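Side-chain contacts in major royal jelly protein 1 (Apis mellifera, PDB 5YYL), which is the most abundant protein of royal jelly, binds the sterol 24-methylenecholesterol and probably serves as food for developing bee larvae: residues Leu226-Phe231 against Ile293-Val298; Gly328-Asn331 against Thr335-Arg338; Arg342-Ser347 against Asn408-Asn413. One frame throughout, in Å; residues are numbered along the deposited sequence.

How the interactions relate
From the N terminus onward, the three contacts follow one another in series, none crossing or enclosing another. Interaction 1 closes a loop of 61 residues and joins two successive propeller blades, through the loop after strand 225-226 and strand 295-298. Interaction 2 spans three residues and folds a hairpin loop back on strand 326-331. Interaction 3 bridges 60 residues to bring helix 407-411 against strand 342-346. Val298 and Gly297 pack on Leu336, so interactions 1 and 2 meet at an inter-blade seam. Interactions 2 and 3 share a blade: Cys329 N probably hydrogen-bonds Arg342 O, Cys329 SG packs on Val344 and Ile411, and its disulfide to Cys416 ties strand 326-331 to the chain just past interaction 3.

Interaction 1. Residues Leu226-Phe231 against Ile293-Val298; sequences LTSNTF and IHYEGV
Tyr295 carries this contact from the side of Ile293-Val298, packing on Ser228, Thr230 and Phe231 where the loop after strand 225-226 of one blade of the six-bladed beta-propeller meets strand 295-298 of the next. Ile293 comes first: its CG2 lies 3.5 Å above the plane of the Tyr295 ring, offset toward the rim. The tyrosine leaves the backbone with CG anti to the carbonyl carbon (chi1 -53°), which sends the ring toward the loop. Ser228 CB covers the face opposite Ile293 in a CH-pi contact, 4.1 Å from the Tyr295 ring centroid, and Thr230 OG1, bonded in turn to Tyr267 OH, lies over the same face nearer CG. Phe231 approaches obliquely, its ring plane at 75° to that of Tyr295 and its CZ 3.5 Å from Tyr295 CE1. Because Ser228 CB also sits over the centre of the Phe231 ring, it is wedged between the two aromatics. At the far end of the tyrosine, the OH reaches Leu226 CB at 3.9 Å. Glu296 turns its side chain away from the loop, while its backbone bonds to Tyr277 and holds the strand in its sheet. That leaves Tyr295 to span the gap between the blades, its OH coming to 3.6 Å from Thr227 O.

Interaction 2. Residues Gly328-Asn331 against Thr335-Arg338; sequences GCWN and TLER
Leu336 and the indole of Trp330 make the apolar part of this contact. The methyl CD1 of Leu336 stands squarely over one face of the ring system, 3.5 Å from the centroid of the six-membered ring and 18° off its normal, in a CH-pi contact. Its closest ring atom is Trp330 CE2, at 3.4 Å. Leu336 CB packs above the rim of the indole, 3.7 Å from Trp330 CZ2, so that only the methyl lies over the face. With CG anti to the backbone N (chi1 -168°), the leucine is turned so that CD1 reaches the ring, and the two side chains cross at about a right angle. Trp330 also packs on Leu317 of the adjacent strand 316-321.

Strands 326-331 and 342-346 are the last two of a four-stranded antiparallel propeller blade, and Thr335-Arg338 belongs to the hairpin loop joining them. The contact therefore lays the loop back over the strand from which it departs, next to the turn, with Leu336 also touching Ile301, in the loop leading to strand 306-311. One residue before the tryptophan, Cys329 is tied by a disulfide to Cys416.

The polar part is thinner. Trp330 NE1 donates a weak but nearly straight bond to Thr335 O, 3.3 Å long with the oxygen near the ring plane, which holds the NE1 edge loosely toward the loop. That carbonyl has a second donor in Asn340 ND2, from the far side of the same loop. Within the loop itself, Thr335 OG1 gives a weak hydrogen bond to Glu337 OE2 at 3.0 Å, and the same carboxylate oxygen also has a weak bond with His339 NE2. Arg338 turns outward to form a salt bridge with Asp303.

Interaction 3. Residues Arg342-Ser347 against Asn408-Asn413; sequences RTVAQS and NELILN
Val344 pushes its isopropyl group into Leu410, and this apolar meeting is the tight part of the contact, buried and without a hydrogen bond across the segments. The valine methyl CG1 lies 3.8 Å from the leucine branch point, Leu410 CG. The two side chains cross at about a right angle. With CG anti to the backbone N (chi1 -157°), the leucine swings its branch toward the strand although its CB starts off beside it, and Leu410 CD1 reaches within 4.1 Å of Val344 O. The other methyl, Val344 CG2, is modelled implausibly near the carbonyl oxygen of Leu410, so its placement is doubtful and its 3.7 Å distance to Leu410 CG is less certain.

Ile411, the next residue, makes a looser contact. Its CG2 comes no nearer than 4.4 Å to Val344 CG2, a distance that shares the uncertainty of that methyl, and the rest of its chain leads away. Farther out, the chain leaving the helix, at Leu412 and Asn413, meets the second subunit. Asn413 ND2 there gives hydrogen bonds to Leu412 O and Glu409 O of that copy, and the reverse bonds are made as well, while Leu412 packs on its counterpart. The residues just past the helix thus pair with the second subunit by both hydrogen bonds and leucine packing.

On the strand side, Val344 and Ala345 both face Leu327, a classic beta bulge in the outermost strand of the blade formed by 306-346. Helix 407-411 lies against that blade: Leu410 also touches Phe318, and Ile411 touches Val316 and Phe318, all of strand 316-321, while Val344 packs on Leu327 of the intervening strand 326-331.

Interaction 1. Residues Leu226-Phe231 against Ile293-Val298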
loop_
_atom_site.group_PDB
_atom_site.type_symbol
_atom_site.label_atom_id
_atom_site.label_comp_id
_atom_site.label_asym_id
_atom_site.label_seq_id
_atom_site.Cartn_x
_atom_site.Cartn_y
_atom_site.Cartn_z
ATOM N N LEU A 226 -42.349 36.386 -12.179
ATOM C CA LEU A 226 -43.425 36.300 -11.197
ATOM C C LEU A 226 -43.342 37.496 -10.249
ATOM O O LEU A 226 -42.300 38.147 -10.146
ATOM C CB LEU A 226 -43.272 35.004 -10.410
ATOM C CG LEU A 226 -43.702 33.688 -11.082
ATOM C CD1 LEU A 226 -43.506 33.642 -12.590
ATOM C CD2 LEU A 226 -42.969 32.517 -10.442
ATOM N N THR A 227 -44.452 37.801 -9.581
ATOM C CA THR A 227 -44.473 38.827 -8.537
ATOM C C THR A 227 -45.311 38.364 -7.340
ATOM O O THR A 227 -46.154 37.466 -7.442
ATOM C CB THR A 227 -45.037 40.158 -9.052
ATOM O OG1 THR A 227 -46.361 39.945 -9.537
ATOM C CG2 THR A 227 -44.190 40.732 -10.161
ATOM N N SER A 228 -45.042 38.984 -6.197
ATOM C CA SER A 228 -45.733 38.703 -4.954
ATOM C C SER A 228 -45.391 39.785 -3.941
ATOM O O SER A 228 -44.365 40.462 -4.061
ATOM C CB SER A 228 -45.314 37.332 -4.433
ATOM O OG SER A 228 -45.613 37.174 -3.069
ATOM N N ASN A 229 -46.260 39.947 -2.950
ATOM C CA ASN A 229 -45.987 40.830 -1.807
ATOM C C ASN A 229 -44.871 40.244 -0.926
ATOM O O ASN A 229 -44.174 40.985 -0.225
ATOM C CB ASN A 229 -47.274 41.109 -0.989
ATOM C CG ASN A 229 -47.783 39.882 -0.224
ATOM O OD1 ASN A 229 -48.056 38.828 -0.810
ATOM N ND2 ASN A 229 -47.922 40.026 1.094
ATOM N N THR A 230 -44.716 38.914 -0.977
ATOM C CA THR A 230 -43.596 38.207 -0.357
ATOM C C THR A 230 -42.247 38.543 -1.002
ATOM O O THR A 230 -41.221 38.445 -0.333
ATOM C CB THR A 230 -43.815 36.674 -0.368
ATOM O OG1 THR A 230 -43.845 36.183 -1.710
ATOM C CG2 THR A 230 -45.121 36.310 0.361
ATOM N N PHE A 231 -42.255 38.929 -2.281
ATOM C CA PHE A 231 -41.052 39.442 -2.981
ATOM C C PHE A 231 -40.729 40.921 -2.707
ATOM O O PHE A 231 -39.661 41.396 -3.125
ATOM C CB PHE A 231 -41.167 39.272 -4.507
ATOM C CG PHE A 231 -41.421 37.875 -4.974
ATOM C CD1 PHE A 231 -41.398 36.769 -4.123
ATOM C CD2 PHE A 231 -41.664 37.672 -6.313
ATOM C CE1 PHE A 231 -41.657 35.496 -4.612
ATOM C CE2 PHE A 231 -41.922 36.407 -6.810
ATOM C CZ PHE A 231 -41.920 35.313 -5.961
ATOM N N ILE A 293 -50.056 31.289 -8.267
ATOM C CA ILE A 293 -48.948 30.610 -7.566
ATOM C C ILE A 293 -49.102 30.798 -6.053
ATOM O O ILE A 293 -49.485 31.876 -5.575
ATOM C CB ILE A 293 -47.581 31.176 -7.986
ATOM C CG1 ILE A 293 -47.311 30.925 -9.477
ATOM C CG2 ILE A 293 -46.449 30.605 -7.135
ATOM C CD1 ILE A 293 -46.992 29.492 -9.854
ATOM N N HIS A 294 -48.760 29.741 -5.320
ATOM C CA HIS A 294 -48.947 29.654 -3.876
ATOM C C HIS A 294 -47.617 29.790 -3.109
ATOM O O HIS A 294 -46.727 28.949 -3.249
ATOM C CB HIS A 294 -49.587 28.299 -3.562
ATOM C CG HIS A 294 -50.053 28.158 -2.148
ATOM N ND1 HIS A 294 -49.467 27.283 -1.257
ATOM C CD2 HIS A 294 -51.052 28.778 -1.471
ATOM C CE1 HIS A 294 -50.074 27.379 -0.085
ATOM N NE2 HIS A 294 -51.043 28.275 -0.191
ATOM N N TYR A 295 -47.504 30.833 -2.289
ATOM C CA TYR A 295 -46.308 31.075 -1.485
ATOM C C TYR A 295 -46.572 30.765 -0.014
ATOM O O TYR A 295 -47.622 31.113 0.529
ATOM C CB TYR A 295 -45.829 32.523 -1.676
ATOM C CG TYR A 295 -45.636 32.920 -3.147
ATOM C CD1 TYR A 295 -44.472 32.578 -3.849
ATOM C CD2 TYR A 295 -46.621 33.624 -3.826
ATOM C CE1 TYR A 295 -44.302 32.922 -5.178
ATOM C CE2 TYR A 295 -46.460 33.976 -5.157
ATOM C CZ TYR A 295 -45.298 33.626 -5.833
ATOM O OH TYR A 295 -45.172 34.002 -7.163
ATOM N N GLU A 296 -45.599 30.130 0.641
ATOM C CA GLU A 296 -45.745 29.648 2.019
ATOM C C GLU A 296 -44.741 30.366 2.924
ATOM O O GLU A 296 -44.082 31.303 2.477
ATOM C CB GLU A 296 -45.561 28.127 2.047
ATOM C CG GLU A 296 -46.622 27.375 1.240
ATOM C CD GLU A 296 -46.378 25.865 1.136
ATOM O OE1 GLU A 296 -46.463 25.165 2.176
ATOM O OE2 GLU A 296 -46.119 25.376 0.006
ATOM N N GLY A 297 -44.684 29.989 4.198
ATOM C CA GLY A 297 -43.672 30.502 5.136
ATOM C C GLY A 297 -44.194 31.517 6.134
ATOM O O GLY A 297 -45.169 32.205 5.875
ATOM N N VAL A 298 -43.534 31.610 7.280
ATOM C CA VAL A 298 -43.913 32.544 8.337
ATOM C C VAL A 298 -43.370 33.937 8.013
ATOM O O VAL A 298 -42.340 34.069 7.353
ATOM C CB VAL A 298 -43.344 32.097 9.699
ATOM C CG1 VAL A 298 -43.858 32.991 10.808
ATOM C CG2 VAL A 298 -43.672 30.631 9.988
#

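Interaction 2. Residues Gly328-Asn331 against Thr335-Arg338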
loop_
_atom_site.group_PDB
_atom_site.type_symbol
_atom_site.label_atom_id
_atom_site.label_comp_id
_atom_site.label_asym_id
_atom_site.label_seq_id
_atom_site.Cartn_x
_atom_site.Cartn_y
_atom_site.Cartn_z
ATOM N N GLY A 328 -27.607 30.895 11.365
ATOM C CA GLY A 328 -28.734 30.197 11.970
ATOM C C GLY A 328 -29.105 28.991 11.150
ATOM O O GLY A 328 -28.726 28.891 9.981
ATOM N N CYS A 329 -29.843 28.076 11.763
ATOM C CA CYS A 329 -30.342 26.917 11.040
ATOM C C CYS A 329 -31.777 26.592 11.396
ATOM O O CYS A 329 -32.314 27.107 12.364
ATOM C CB CYS A 329 -29.449 25.688 11.274
ATOM S SG CYS A 329 -29.266 25.237 13.009
ATOM N N TRP A 330 -32.368 25.719 10.590
ATOM C CA TRP A 330 -33.718 25.225 10.793
ATOM C C TRP A 330 -33.899 23.952 9.976
ATOM O O TRP A 330 -33.635 23.961 8.784
ATOM C CB TRP A 330 -34.739 26.266 10.366
ATOM C CG TRP A 330 -36.115 25.727 10.296
ATOM C CD1 TRP A 330 -36.920 25.441 11.338
ATOM C CD2 TRP A 330 -36.862 25.412 9.113
ATOM N NE1 TRP A 330 -38.136 24.961 10.893
ATOM C CE2 TRP A 330 -38.122 24.930 9.530
ATOM C CE3 TRP A 330 -36.587 25.479 7.745
ATOM C CZ2 TRP A 330 -39.097 24.508 8.630
ATOM C CZ3 TRP A 330 -37.572 25.064 6.844
ATOM C CH2 TRP A 330 -38.808 24.591 7.295
ATOM N N ASN A 331 -34.355 22.876 10.619
ATOM C CA ASN A 331 -34.591 21.599 9.951
ATOM C C ASN A 331 -35.980 21.605 9.303
ATOM O O ASN A 331 -36.961 22.024 9.920
ATOM C CB ASN A 331 -34.482 20.441 10.935
ATOM C CG ASN A 331 -34.267 19.103 10.243
ATOM O OD1 ASN A 331 -35.066 18.689 9.387
ATOM N ND2 ASN A 331 -33.180 18.393 10.637
ATOM N N THR A 335 -41.407 21.934 12.304
ATOM C CA THR A 335 -42.362 22.955 11.919
ATOM C C THR A 335 -41.671 24.321 11.935
ATOM O O THR A 335 -40.846 24.597 12.806
ATOM C CB THR A 335 -43.587 22.982 12.870
ATOM O OG1 THR A 335 -43.174 23.324 14.199
ATOM C CG2 THR A 335 -44.296 21.627 12.887
ATOM N N LEU A 336 -42.021 25.166 10.973
ATOM C CA LEU A 336 -41.393 26.450 10.828
ATOM C C LEU A 336 -41.886 27.390 11.905
ATOM O O LEU A 336 -42.933 28.014 11.753
ATOM C CB LEU A 336 -41.648 27.005 9.411
ATOM C CG LEU A 336 -40.839 28.216 8.953
ATOM C CD1 LEU A 336 -39.333 28.031 9.123
ATOM C CD2 LEU A 336 -41.179 28.509 7.504
ATOM N N GLU A 337 -41.138 27.466 13.000
ATOM C CA GLU A 337 -41.430 28.421 14.071
ATOM C C GLU A 337 -40.206 28.693 14.912
ATOM O O GLU A 337 -39.260 27.921 14.879
ATOM C CB GLU A 337 -42.595 27.942 14.953
ATOM C CG GLU A 337 -42.659 26.445 15.233
ATOM C CD GLU A 337 -43.948 26.022 15.944
ATOM O OE1 GLU A 337 -44.983 26.734 15.854
ATOM O OE2 GLU A 337 -43.927 24.952 16.589
ATOM N N ARG A 338 -40.277 29.765 15.700
ATOM C CA ARG A 338 -39.175 30.248 16.552
ATOM C C ARG A 338 -38.456 29.177 17.364
ATOM O O ARG A 338 -37.233 29.177 17.404
ATOM C CB ARG A 338 -39.676 31.282 17.569
ATOM C CG ARG A 338 -40.311 32.536 17.023
ATOM C CD ARG A 338 -39.332 33.609 16.617
ATOM N NE ARG A 338 -38.700 34.272 17.748
ATOM C CZ ARG A 338 -38.232 35.524 17.742
ATOM N NH1 ARG A 338 -38.350 36.325 16.667
ATOM N NH2 ARG A 338 -37.665 35.994 18.855
#

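Interaction 3. Residues Arg342-Ser347 against Asn408-Asn413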
loop_
_atom_site.group_PDB
_atom_site.type_symbol
_atom_site.label_atom_id
_atom_site.label_comp_id
_atom_site.label_asym_id
_atom_site.label_seq_id
_atom_site.Cartn_x
_atom_site.Cartn_y
_atom_site.Cartn_z
ATOM N N ARG A 342 -32.470 27.812 15.524
ATOM C CA ARG A 342 -31.322 28.015 16.420
ATOM C C ARG A 342 -30.173 28.695 15.690
ATOM O O ARG A 342 -30.037 28.557 14.463
ATOM C CB ARG A 342 -30.853 26.679 17.057
ATOM C CG ARG A 342 -31.922 25.895 17.844
ATOM C CD ARG A 342 -32.124 26.311 19.315
ATOM N NE ARG A 342 -33.464 25.990 19.831
ATOM C CZ ARG A 342 -33.751 24.988 20.664
ATOM N N THR A 343 -29.369 29.463 16.427
ATOM C CA THR A 343 -28.160 30.051 15.858
ATOM C C THR A 343 -26.989 29.141 16.212
ATOM O O THR A 343 -26.791 28.809 17.363
ATOM C CB THR A 343 -27.903 31.517 16.277
ATOM O OG1 THR A 343 -27.081 31.562 17.435
ATOM C CG2 THR A 343 -29.212 32.256 16.520
ATOM N N VAL A 344 -26.219 28.759 15.194
ATOM C CA VAL A 344 -25.239 27.688 15.293
ATOM C C VAL A 344 -23.780 28.166 15.325
ATOM O O VAL A 344 -22.923 27.446 15.789
ATOM C CB VAL A 344 -25.486 26.711 14.121
ATOM C CG1 VAL A 344 -24.816 27.172 12.823
ATOM C CG2 VAL A 344 -25.062 25.321 14.492
ATOM N N ALA A 345 -23.500 29.347 14.790
ATOM C CA ALA A 345 -22.208 29.993 14.990
ATOM C C ALA A 345 -22.406 31.508 14.988
ATOM O O ALA A 345 -23.403 32.021 14.470
ATOM C CB ALA A 345 -21.241 29.583 13.901
ATOM N N GLN A 346 -21.462 32.223 15.583
ATOM C CA GLN A 346 -21.539 33.684 15.648
ATOM C C GLN A 346 -20.168 34.278 15.964
ATOM O O GLN A 346 -19.446 33.744 16.776
ATOM C CB GLN A 346 -22.631 34.138 16.654
ATOM C CG GLN A 346 -22.243 34.851 17.951
ATOM C CD GLN A 346 -21.839 36.287 17.718
ATOM O OE1 GLN A 346 -22.432 36.964 16.883
ATOM N NE2 GLN A 346 -20.802 36.748 18.415
ATOM N N SER A 347 -19.841 35.391 15.323
ATOM C CA SER A 347 -18.561 36.059 15.522
ATOM C C SER A 347 -18.631 37.472 15.005
ATOM O O SER A 347 -18.924 37.694 13.834
ATOM C CB SER A 347 -17.425 35.321 14.797
ATOM O OG SER A 347 -16.382 36.225 14.434
ATOM N N ASN A 408 -22.941 18.141 9.986
ATOM C CA ASN A 408 -23.432 17.336 11.096
ATOM C C ASN A 408 -22.799 17.783 12.416
ATOM O O ASN A 408 -23.510 17.926 13.403
ATOM C CB ASN A 408 -23.186 15.843 10.834
ATOM C CG ASN A 408 -23.747 14.949 11.923
ATOM O OD1 ASN A 408 -23.129 14.789 12.976
ATOM N N GLU A 409 -21.491 18.029 12.425
ATOM C CA GLU A 409 -20.793 18.563 13.613
ATOM C C GLU A 409 -21.348 19.927 14.099
ATOM O O GLU A 409 -21.295 20.248 15.284
ATOM C CB GLU A 409 -19.279 18.673 13.350
ATOM C CG GLU A 409 -18.396 18.566 14.592
ATOM C CD GLU A 409 -16.885 18.391 14.309
ATOM O OE1 GLU A 409 -16.066 18.914 15.113
ATOM O OE2 GLU A 409 -16.493 17.723 13.316
ATOM N N LEU A 410 -21.884 20.725 13.184
ATOM C CA LEU A 410 -22.357 22.077 13.494
ATOM C C LEU A 410 -23.701 22.019 14.228
ATOM O O LEU A 410 -23.936 22.778 15.159
ATOM C CB LEU A 410 -22.457 22.874 12.175
ATOM C CG LEU A 410 -22.411 24.398 12.050
ATOM C CD1 LEU A 410 -21.345 25.038 12.911
ATOM C CD2 LEU A 410 -22.201 24.778 10.596
ATOM N N ILE A 411 -24.553 21.086 13.832
ATOM C CA ILE A 411 -25.916 20.972 14.337
ATOM C C ILE A 411 -26.149 19.844 15.365
ATOM O O ILE A 411 -27.217 19.791 15.966
ATOM C CB ILE A 411 -26.932 20.790 13.188
ATOM C CG1 ILE A 411 -26.755 19.423 12.489
ATOM C CG2 ILE A 411 -26.825 21.943 12.215
ATOM C CD1 ILE A 411 -27.561 19.260 11.215
ATOM N N LEU A 412 -25.162 18.971 15.574
ATOM C CA LEU A 412 -25.283 17.826 16.483
ATOM C C LEU A 412 -25.698 18.268 17.872
ATOM O O LEU A 412 -25.150 19.234 18.392
ATOM C CB LEU A 412 -23.937 17.078 16.605
ATOM C CG LEU A 412 -23.943 15.758 17.402
ATOM C CD1 LEU A 412 -24.782 14.697 16.703
ATOM C CD2 LEU A 412 -22.513 15.282 17.584
ATOM N N ASN A 413 -26.635 17.532 18.474
ATOM C CA ASN A 413 -27.228 17.880 19.776
ATOM C C ASN A 413 -27.867 19.292 19.788
ATOM O O ASN A 413 -27.716 20.044 20.771
ATOM C CB ASN A 413 -26.181 17.771 20.914
ATOM C CG ASN A 413 -25.428 16.449 20.917
ATOM O OD1 ASN A 413 -25.972 15.420 20.564
ATOM N ND2 ASN A 413 -24.166 16.478 21.334
#